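Local coordinates for phenolic acid decarboxylase (Sedimentibacter hydroxybenzoicus, PDB 7AE5), which decarboxylates 4-hydroxybenzoate and 3,4-dihydroxybenzoate reversibly without oxidation, using prenylated FMN and manganese, and so detoxifies phenolic compounds under anaerobic conditions, at residues V327-Q332 with L373-G378; G19-V24 with Q48-F53; I205-N210 with V259-H264. All coordinates share one frame; numbering follows the deposited sequence.

Contact 1 of 3, residues V327-Q332 with L373-G378; sequences VPLYKQ and LSTPHG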
loop_
_atom_site.group_PDB
_atom_site.type_symbol
_atom_site.label_atom_id
_atom_site.label_comp_id
_atom_site.label_asym_id
_atom_site.label_seq_id
_atom_site.Cartn_x
_atom_site.Cartn_y
_atom_site.Cartn_z
ATOM N N VAL C 327 9.074 5.417 -32.421
ATOM C CA VAL C 327 10.465 5.443 -32.883
ATOM C C VAL C 327 11.307 6.466 -32.123
ATOM O O VAL C 327 12.427 6.122 -31.709
ATOM C CB VAL C 327 10.517 5.641 -34.404
ATOM C CG1 VAL C 327 11.940 5.936 -34.855
ATOM C CG2 VAL C 327 9.983 4.406 -35.115
ATOM N N PRO C 328 10.859 7.713 -31.911
ATOM C CA PRO C 328 11.688 8.637 -31.117
ATOM C C PRO C 328 11.942 8.155 -29.701
ATOM O O PRO C 328 13.076 8.257 -29.219
ATOM C CB PRO C 328 10.879 9.943 -31.141
ATOM C CG PRO C 328 10.053 9.844 -32.367
ATOM C CD PRO C 328 9.680 8.398 -32.469
ATOM N N LEU C 329 10.921 7.624 -29.021
ATOM C CA LEU C 329 11.126 7.116 -27.668
ATOM C C LEU C 329 12.106 5.951 -27.661
ATOM O O LEU C 329 12.941 5.835 -26.756
ATOM C CB LEU C 329 9.793 6.696 -27.050
ATOM C CG LEU C 329 8.823 7.820 -26.686
ATOM C CD1 LEU C 329 7.469 7.254 -26.290
ATOM C CD2 LEU C 329 9.398 8.674 -25.568
ATOM N N TYR C 330 12.019 5.076 -28.666
ATOM C CA TYR C 330 12.962 3.967 -28.767
ATOM C C TYR C 330 14.392 4.472 -28.914
ATOM O O TYR C 330 15.317 3.923 -28.306
ATOM C CB TYR C 330 12.580 3.068 -29.946
ATOM C CG TYR C 330 13.660 2.099 -30.366
ATOM C CD1 TYR C 330 13.893 0.931 -29.650
ATOM C CD2 TYR C 330 14.445 2.348 -31.485
ATOM C CE1 TYR C 330 14.880 0.041 -30.035
ATOM C CE2 TYR C 330 15.435 1.465 -31.877
ATOM C CZ TYR C 330 15.648 0.314 -31.149
ATOM O OH TYR C 330 16.632 -0.566 -31.536
ATOM N N LYS C 331 14.590 5.526 -29.710
ATOM C CA LYS C 331 15.935 6.056 -29.907
ATOM C C LYS C 331 16.468 6.713 -28.639
ATOM O O LYS C 331 17.666 6.625 -28.348
ATOM C CB LYS C 331 15.944 7.047 -31.071
ATOM C CG LYS C 331 15.857 6.399 -32.443
ATOM C CD LYS C 331 16.007 7.436 -33.543
ATOM C CE LYS C 331 15.933 6.807 -34.924
ATOM N NZ LYS C 331 16.908 5.693 -35.092
ATOM N N GLN C 332 15.600 7.381 -27.874
ATOM C CA GLN C 332 16.041 7.984 -26.619
ATOM C C GLN C 332 16.412 6.920 -25.594
ATOM O O GLN C 332 17.414 7.059 -24.884
ATOM C CB GLN C 332 14.958 8.912 -26.064
ATOM C CG GLN C 332 14.418 9.910 -27.075
ATOM C CD GLN C 332 13.318 10.790 -26.513
ATOM O OE1 GLN C 332 12.664 10.436 -25.534
ATOM N NE2 GLN C 332 13.097 11.937 -27.144
ATOM N N LEU C 373 9.952 7.008 -18.299
ATOM C CA LEU C 373 9.261 8.001 -17.490
ATOM C C LEU C 373 10.116 9.228 -17.210
ATOM O O LEU C 373 9.660 10.122 -16.490
ATOM C CB LEU C 373 8.796 7.375 -16.175
ATOM C CG LEU C 373 7.768 6.250 -16.325
ATOM C CD1 LEU C 373 7.569 5.513 -15.012
ATOM C CD2 LEU C 373 6.449 6.798 -16.838
ATOM N N SER C 374 11.333 9.302 -17.750
ATOM C CA SER C 374 12.149 10.503 -17.628
ATOM C C SER C 374 12.490 11.132 -18.978
ATOM O O SER C 374 13.373 11.995 -19.040
ATOM C CB SER C 374 13.426 10.212 -16.832
ATOM O OG SER C 374 14.012 8.974 -17.191
ATOM N N THR C 375 11.820 10.724 -20.059
ATOM C CA THR C 375 11.994 11.352 -21.360
ATOM C C THR C 375 11.044 12.535 -21.508
ATOM O O THR C 375 10.062 12.646 -20.770
ATOM C CB THR C 375 11.742 10.333 -22.469
ATOM O OG1 THR C 375 10.490 9.676 -22.236
ATOM C CG2 THR C 375 12.853 9.297 -22.491
ATOM N N PRO C 376 11.316 13.453 -22.445
ATOM C CA PRO C 376 10.413 14.605 -22.620
ATOM C C PRO C 376 8.956 14.227 -22.837
ATOM O O PRO C 376 8.063 14.902 -22.311
ATOM C CB PRO C 376 11.001 15.313 -23.846
ATOM C CG PRO C 376 12.454 15.016 -23.769
ATOM C CD PRO C 376 12.557 13.609 -23.226
ATOM N N HIS C 377 8.689 13.162 -23.591
ATOM C CA HIS C 377 7.318 12.755 -23.861
ATOM C C HIS C 377 6.801 11.741 -22.850
ATOM O O HIS C 377 5.654 11.841 -22.406
ATOM C CB HIS C 377 7.210 12.176 -25.273
ATOM C CG HIS C 377 5.805 11.896 -25.705
ATOM N ND1 HIS C 377 5.209 10.665 -25.542
ATOM C CD2 HIS C 377 4.880 12.687 -26.300
ATOM C CE1 HIS C 377 3.977 10.710 -26.015
ATOM N NE2 HIS C 377 3.752 11.925 -26.481
ATOM N N GLY C 378 7.625 10.760 -22.476
ATOM C CA GLY C 378 7.161 9.727 -21.567
ATOM C C GLY C 378 6.877 10.234 -20.170
ATOM O O GLY C 378 5.992 9.711 -19.487
HETATM O O HOH W 1 10.585 12.207 -25.428
#
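The imidazole of His377 meets the end of Leu329 obliquely, with CD1 of the leucine 4.2 Å from ND1 of the histidine. Tyr381 stacks on that ring, and the ring of His349 meets it with the two histidine planes at about 50°. ND1 is buried here and has no polar partner in the model. The second flat group is the amide of Gln332, and its oxygen does the touching: OE1 lies 3.2 Å from CB of Thr375, with CG2 almost as near and CD of Pro376 farther off. Beyond CG the glutamine chain is extended (chi2 178°), and the amide oxygen lies against the loop. One water joins the two segments, donating to Gln332 OE1 at 2.7 Å and accepting from His377 N at 2.8 Å; a backbone N-H in the loop is thus satisfied through solvent by a side chain of the helix.

Between these two groups, CD2 of Leu329 comes to 3.6 Å from OG1 of Thr375, the side chains crossing at about a right angle. OG1 is gripped twice. Set between the backbone N and the carbonyl carbon of Thr375 (chi1 51°), it accepts from Gly378 N at 3.1 Å, a somewhat bent capping bond at the turn that leads into helix 378-381, and it bonds to the carbonyl O of Leu372.

The contact belongs to the C-terminal domain of this UbiD-family enzyme, where helix 323-336 packs against the loop joining helix 364-372 to helix 378-381. Leu329 also touches Ala345 of strand 340-347, Tyr330 and Val327 turn to helix 86-96, and the loop reaches Arg371 of a neighbouring subunit through Ser374.

Contact 2 of 3, residues G19-V24 with Q48-F53; sequences GQLIRV and QPAVFF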
loop_
_atom_site.group_PDB
_atom_site.type_symbol
_atom_site.label_atom_id
_atom_site.label_comp_id
_atom_site.label_asym_id
_atom_site.label_seq_id
_atom_site.Cartn_x
_atom_site.Cartn_y
_atom_site.Cartn_z
ATOM N N GLY C 19 -6.165 -4.777 -52.811
ATOM C CA GLY C 19 -7.405 -5.099 -52.136
ATOM C C GLY C 19 -7.684 -4.289 -50.894
ATOM O O GLY C 19 -8.423 -4.750 -50.019
ATOM N N GLN C 20 -7.118 -3.087 -50.787
ATOM C CA GLN C 20 -7.268 -2.248 -49.606
ATOM C C GLN C 20 -8.039 -0.965 -49.904
ATOM O O GLN C 20 -7.840 0.053 -49.237
ATOM C CB GLN C 20 -5.898 -1.921 -49.012
ATOM C CG GLN C 20 -5.237 -3.098 -48.321
ATOM C CD GLN C 20 -6.132 -3.730 -47.275
ATOM O OE1 GLN C 20 -6.446 -4.918 -47.346
ATOM N NE2 GLN C 20 -6.553 -2.935 -46.298
ATOM N N LEU C 21 -8.927 -1.000 -50.896
ATOM C CA LEU C 21 -9.729 0.170 -51.233
ATOM C C LEU C 21 -11.071 -0.290 -51.785
ATOM O O LEU C 21 -11.124 -1.175 -52.643
ATOM C CB LEU C 21 -9.000 1.067 -52.243
ATOM C CG LEU C 21 -9.508 2.501 -52.439
ATOM C CD1 LEU C 21 -8.398 3.363 -53.005
ATOM C CD2 LEU C 21 -10.722 2.557 -53.360
ATOM N N ILE C 22 -12.144 0.321 -51.288
ATOM C CA ILE C 22 -13.506 0.013 -51.704
ATOM C C ILE C 22 -14.078 1.219 -52.436
ATOM O O ILE C 22 -13.868 2.365 -52.024
ATOM C CB ILE C 22 -14.388 -0.367 -50.498
ATOM C CG1 ILE C 22 -13.814 -1.592 -49.785
ATOM C CG2 ILE C 22 -15.823 -0.622 -50.933
ATOM C CD1 ILE C 22 -13.855 -2.853 -50.615
ATOM N N ARG C 23 -14.790 0.956 -53.529
ATOM C CA ARG C 23 -15.480 1.983 -54.299
ATOM C C ARG C 23 -16.974 1.858 -54.040
ATOM O O ARG C 23 -17.574 0.818 -54.334
ATOM C CB ARG C 23 -15.181 1.844 -55.791
ATOM C CG ARG C 23 -13.772 2.252 -56.188
ATOM C CD ARG C 23 -13.777 3.139 -57.423
ATOM N NE ARG C 23 -12.578 3.964 -57.509
ATOM C CZ ARG C 23 -11.468 3.617 -58.149
ATOM N NH1 ARG C 23 -11.374 2.464 -58.792
ATOM N NH2 ARG C 23 -10.431 4.449 -58.147
ATOM N N VAL C 24 -17.568 2.912 -53.494
ATOM C CA VAL C 24 -18.998 2.944 -53.188
ATOM C C VAL C 24 -19.675 3.599 -54.387
ATOM O O VAL C 24 -19.844 4.817 -54.446
ATOM C CB VAL C 24 -19.280 3.686 -51.887
ATOM C CG1 VAL C 24 -20.719 3.471 -51.458
ATOM C CG2 VAL C 24 -18.312 3.225 -50.812
ATOM N N GLN C 48 -8.382 -3.365 -42.704
ATOM C CA GLN C 48 -9.360 -2.315 -42.947
ATOM C C GLN C 48 -8.975 -1.515 -44.186
ATOM O O GLN C 48 -7.850 -1.005 -44.265
ATOM C CB GLN C 48 -9.468 -1.389 -41.737
ATOM C CG GLN C 48 -9.775 -2.107 -40.436
ATOM C CD GLN C 48 -8.570 -2.196 -39.532
ATOM O OE1 GLN C 48 -7.549 -2.777 -39.898
ATOM N NE2 GLN C 48 -8.679 -1.621 -38.338
ATOM N N PRO C 49 -9.861 -1.390 -45.166
ATOM C CA PRO C 49 -9.528 -0.664 -46.391
ATOM C C PRO C 49 -9.890 0.810 -46.297
ATOM O O PRO C 49 -10.637 1.249 -45.419
ATOM C CB PRO C 49 -10.399 -1.366 -47.440
ATOM C CG PRO C 49 -11.640 -1.715 -46.670
ATOM C CD PRO C 49 -11.206 -1.988 -45.237
ATOM N N ALA C 50 -9.327 1.576 -47.223
ATOM C CA ALA C 50 -9.818 2.919 -47.471
ATOM C C ALA C 50 -11.116 2.837 -48.263
ATOM O O ALA C 50 -11.364 1.870 -48.989
ATOM C CB ALA C 50 -8.780 3.748 -48.227
ATOM N N VAL C 51 -11.958 3.852 -48.108
ATOM C CA VAL C 51 -13.269 3.879 -48.741
ATOM C C VAL C 51 -13.343 5.106 -49.640
ATOM O O VAL C 51 -13.109 6.231 -49.184
ATOM C CB VAL C 51 -14.401 3.879 -47.699
ATOM C CG1 VAL C 51 -15.749 3.953 -48.384
ATOM C CG2 VAL C 51 -14.316 2.631 -46.834
ATOM N N PHE C 52 -13.669 4.884 -50.911
ATOM C CA PHE C 52 -13.679 5.924 -51.932
ATOM C C PHE C 52 -15.113 6.152 -52.393
ATOM O O PHE C 52 -15.768 5.223 -52.877
ATOM C CB PHE C 52 -12.785 5.526 -53.107
ATOM C CG PHE C 52 -12.520 6.637 -54.082
ATOM C CD1 PHE C 52 -13.378 6.865 -55.146
ATOM C CD2 PHE C 52 -11.404 7.445 -53.944
ATOM C CE1 PHE C 52 -13.131 7.883 -56.048
ATOM C CE2 PHE C 52 -11.151 8.465 -54.843
ATOM C CZ PHE C 52 -12.017 8.684 -55.896
ATOM N N PHE C 53 -15.595 7.384 -52.243
ATOM C CA PHE C 53 -16.943 7.760 -52.655
ATOM C C PHE C 53 -16.864 8.541 -53.960
ATOM O O PHE C 53 -16.304 9.643 -53.994
ATOM C CB PHE C 53 -17.639 8.595 -51.582
ATOM C CG PHE C 53 -17.748 7.909 -50.254
ATOM C CD1 PHE C 53 -16.716 7.981 -49.336
ATOM C CD2 PHE C 53 -18.887 7.195 -49.921
ATOM C CE1 PHE C 53 -16.815 7.356 -48.115
ATOM C CE2 PHE C 53 -18.990 6.568 -48.697
ATOM C CZ PHE C 53 -17.953 6.649 -47.795
#
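Strands 21-24 and 50-53 run side by side in parallel, Leu21 beside Ala50, Ile22 beside Val51 and Arg23 beside Phe52, joined by helix 33-43 as a beta-alpha-beta unit of the N-terminal domain. Backbone bonds alternate between them: Ala50 N to Gln20 O, Ile22 N to Ala50 O, Phe52 N to Ile22 O at 2.8 Å, and Val24 N to Phe52 O.

Side chains part to the two faces. On one, Leu21 CD2 packs 3.6 Å from Phe52 CB. On the other, Val24 CG2 lies 3.6 Å from Val51 CG1 and Ile22 CG1 touches the ring of Pro49 at CG, 3.8 Å away.

Farther out, helix 8-17 covers Leu21 and Phe52, helix 33-43 backs Val51 and Phe53, and a neighbouring subunit brings Trp467 and Leu474 against Val24 and Ile22. At the start of the pair, Gln20 NE2 is held by Asn73 OD1 and the carbonyl O of Asn47.

Arg23 lies alongside Phe52, pointing the same way, while NH1 makes a salt bridge to Glu16. Guanidinium and ring planes are 89° apart; any cation-pi attraction is weak at this length, and the near approach is Phe52 CD1 at the guanidinium edge, 3.8 Å from Arg23 NE.

Contact 3 of 3, residues I205-N210 with V259-H264; sequences ITIGNN and VVLEGH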
loop_
_atom_site.group_PDB
_atom_site.type_symbol
_atom_site.label_atom_id
_atom_site.label_comp_id
_atom_site.label_asym_id
_atom_site.label_seq_id
_atom_site.Cartn_x
_atom_site.Cartn_y
_atom_site.Cartn_z
ATOM N N ILE C 205 -2.774 25.454 -46.635
ATOM C CA ILE C 205 -3.487 24.270 -46.165
ATOM C C ILE C 205 -3.590 23.306 -47.339
ATOM O O ILE C 205 -4.327 23.567 -48.298
ATOM C CB ILE C 205 -4.874 24.619 -45.610
ATOM C CG1 ILE C 205 -4.754 25.599 -44.443
ATOM C CG2 ILE C 205 -5.607 23.367 -45.170
ATOM C CD1 ILE C 205 -6.058 26.268 -44.081
ATOM N N THR C 206 -2.856 22.200 -47.270
ATOM C CA THR C 206 -2.830 21.216 -48.343
ATOM C C THR C 206 -3.674 20.003 -47.973
ATOM O O THR C 206 -3.600 19.498 -46.847
ATOM C CB THR C 206 -1.398 20.778 -48.657
ATOM O OG1 THR C 206 -0.894 19.970 -47.586
ATOM C CG2 THR C 206 -0.500 21.995 -48.841
ATOM N N ILE C 207 -4.476 19.540 -48.931
ATOM C CA ILE C 207 -5.402 18.431 -48.741
ATOM C C ILE C 207 -5.154 17.402 -49.834
ATOM O O ILE C 207 -4.962 17.759 -51.003
ATOM C CB ILE C 207 -6.869 18.912 -48.765
ATOM C CG1 ILE C 207 -7.086 20.016 -47.726
ATOM C CG2 ILE C 207 -7.824 17.752 -48.523
ATOM C CD1 ILE C 207 -8.348 20.823 -47.940
ATOM N N GLY C 208 -5.155 16.125 -49.457
ATOM C CA GLY C 208 -4.913 15.056 -50.408
ATOM C C GLY C 208 -3.451 14.945 -50.786
ATOM O O GLY C 208 -3.021 15.514 -51.793
ATOM N N ASN C 209 -2.677 14.206 -49.995
ATOM C CA ASN C 209 -1.230 14.197 -50.129
ATOM C C ASN C 209 -0.692 12.775 -50.179
ATOM O O ASN C 209 -1.380 11.806 -49.845
ATOM C CB ASN C 209 -0.558 14.945 -48.968
ATOM C CG ASN C 209 -0.762 16.443 -49.042
ATOM O OD1 ASN C 209 -0.302 17.098 -49.977
ATOM N ND2 ASN C 209 -1.447 16.996 -48.048
ATOM N N ASN C 210 0.561 12.680 -50.622
ATOM C CA ASN C 210 1.442 11.536 -50.430
ATOM C C ASN C 210 1.305 11.086 -48.979
ATOM O O ASN C 210 1.412 11.917 -48.067
ATOM C CB ASN C 210 2.877 11.948 -50.784
ATOM C CG ASN C 210 3.918 10.874 -50.488
ATOM O OD1 ASN C 210 3.612 9.779 -50.024
ATOM N ND2 ASN C 210 5.174 11.202 -50.765
ATOM N N VAL C 259 -5.577 19.555 -53.304
ATOM C CA VAL C 259 -6.098 20.893 -53.044
ATOM C C VAL C 259 -5.086 21.647 -52.191
ATOM O O VAL C 259 -4.489 21.078 -51.271
ATOM C CB VAL C 259 -7.474 20.844 -52.339
ATOM C CG1 VAL C 259 -7.994 22.245 -52.067
ATOM C CG2 VAL C 259 -8.486 20.058 -53.160
ATOM N N VAL C 260 -4.883 22.926 -52.503
ATOM C CA VAL C 260 -4.045 23.813 -51.704
ATOM C C VAL C 260 -4.858 25.052 -51.360
ATOM O O VAL C 260 -5.419 25.699 -52.251
ATOM C CB VAL C 260 -2.748 24.206 -52.438
ATOM C CG1 VAL C 260 -1.909 25.132 -51.569
ATOM C CG2 VAL C 260 -1.953 22.967 -52.822
ATOM N N LEU C 261 -4.925 25.378 -50.073
ATOM C CA LEU C 261 -5.673 26.533 -49.583
ATOM C C LEU C 261 -4.671 27.566 -49.080
ATOM O O LEU C 261 -4.124 27.430 -47.982
ATOM C CB LEU C 261 -6.647 26.129 -48.480
ATOM C CG LEU C 261 -7.608 24.980 -48.783
ATOM C CD1 LEU C 261 -8.617 24.824 -47.659
ATOM C CD2 LEU C 261 -8.313 25.219 -50.101
ATOM N N GLU C 262 -4.433 28.598 -49.884
ATOM C CA GLU C 262 -3.544 29.681 -49.494
ATOM C C GLU C 262 -4.352 30.787 -48.829
ATOM O O GLU C 262 -5.356 31.249 -49.379
ATOM C CB GLU C 262 -2.785 30.220 -50.707
ATOM C CG GLU C 262 -1.972 29.158 -51.429
ATOM C CD GLU C 262 -1.229 29.704 -52.631
ATOM O OE1 GLU C 262 -1.026 30.935 -52.699
ATOM O OE2 GLU C 262 -0.846 28.899 -53.507
ATOM N N GLY C 263 -3.920 31.195 -47.646
ATOM C CA GLY C 263 -4.638 32.213 -46.918
ATOM C C GLY C 263 -3.816 32.776 -45.784
ATOM O O GLY C 263 -2.588 32.681 -45.778
ATOM N N HIS C 264 -4.513 33.363 -44.812
ATOM C CA HIS C 264 -3.842 34.017 -43.700
ATOM C C HIS C 264 -4.727 33.987 -42.465
ATOM O O HIS C 264 -5.956 34.045 -42.558
ATOM C CB HIS C 264 -3.480 35.469 -44.035
ATOM C CG HIS C 264 -4.669 36.347 -44.279
ATOM N ND1 HIS C 264 -5.135 36.635 -45.543
ATOM C CD2 HIS C 264 -5.487 37.002 -43.419
ATOM C CE1 HIS C 264 -6.187 37.430 -45.454
ATOM N NE2 HIS C 264 -6.421 37.667 -44.175
#
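Ile205 and Leu261 face each other as a hydrogen-bonded antiparallel pair, their side chains on one side of the sheet with CB atoms only 3.7 Å apart. Ile207 and Val259 form the next such pair on that same side, CB to CB at 4.1 Å. Leu261 leans diagonally across to Ile207 as well, so that CD1 of the leucine meets CD1 of the isoleucine at 4.0 Å.

Thr206 and Val260 point to the opposite face as the non-hydrogen-bonded pair between them. OG1 of Thr206 accepts from Asn209 ND2 at 3.1 Å, a bond that ties the turn after the strand back to it, and is also bonded to the carbonyl O of Ser147.

Four backbone bonds lace strands 201-207 and 259-265 together, among them Ile207 N to Val259 O at 2.8 Å. Both strands belong to the antiparallel sheet of the Rift-related domain, which in this family probably carries the prenylated FMN, and Thr206 lies about 6 Å, side chain to side chain, from Val164, a predicted prenylated-FMN contact. The chemistry is therefore two-sided: branched aliphatic packing on the Ile205 face, and on the Thr206 face a buried hydroxyl whose bonding is met by protein atoms.

Overall arrangement
From the N terminus the three contacts follow in series; none nests in or crosses another. Contact 2 comes first, closing a loop of 23 residues that includes helix 33-43 in the N-terminal domain. Contact 3 then closes 48 residues in the Rift-related domain, a loop that carries helices 211-217 and 227-234 and includes Glu227, a predicted manganese ligand. Contact 1 comes last, returning across 40 residues of the C-terminal domain, with strands 340-347 and 352-357 and helix 364-372 between its ends. The centre of contact 1 lies about 35 Å from that of contact 2 and about 31 Å from that of contact 3, across the chain's centre from both.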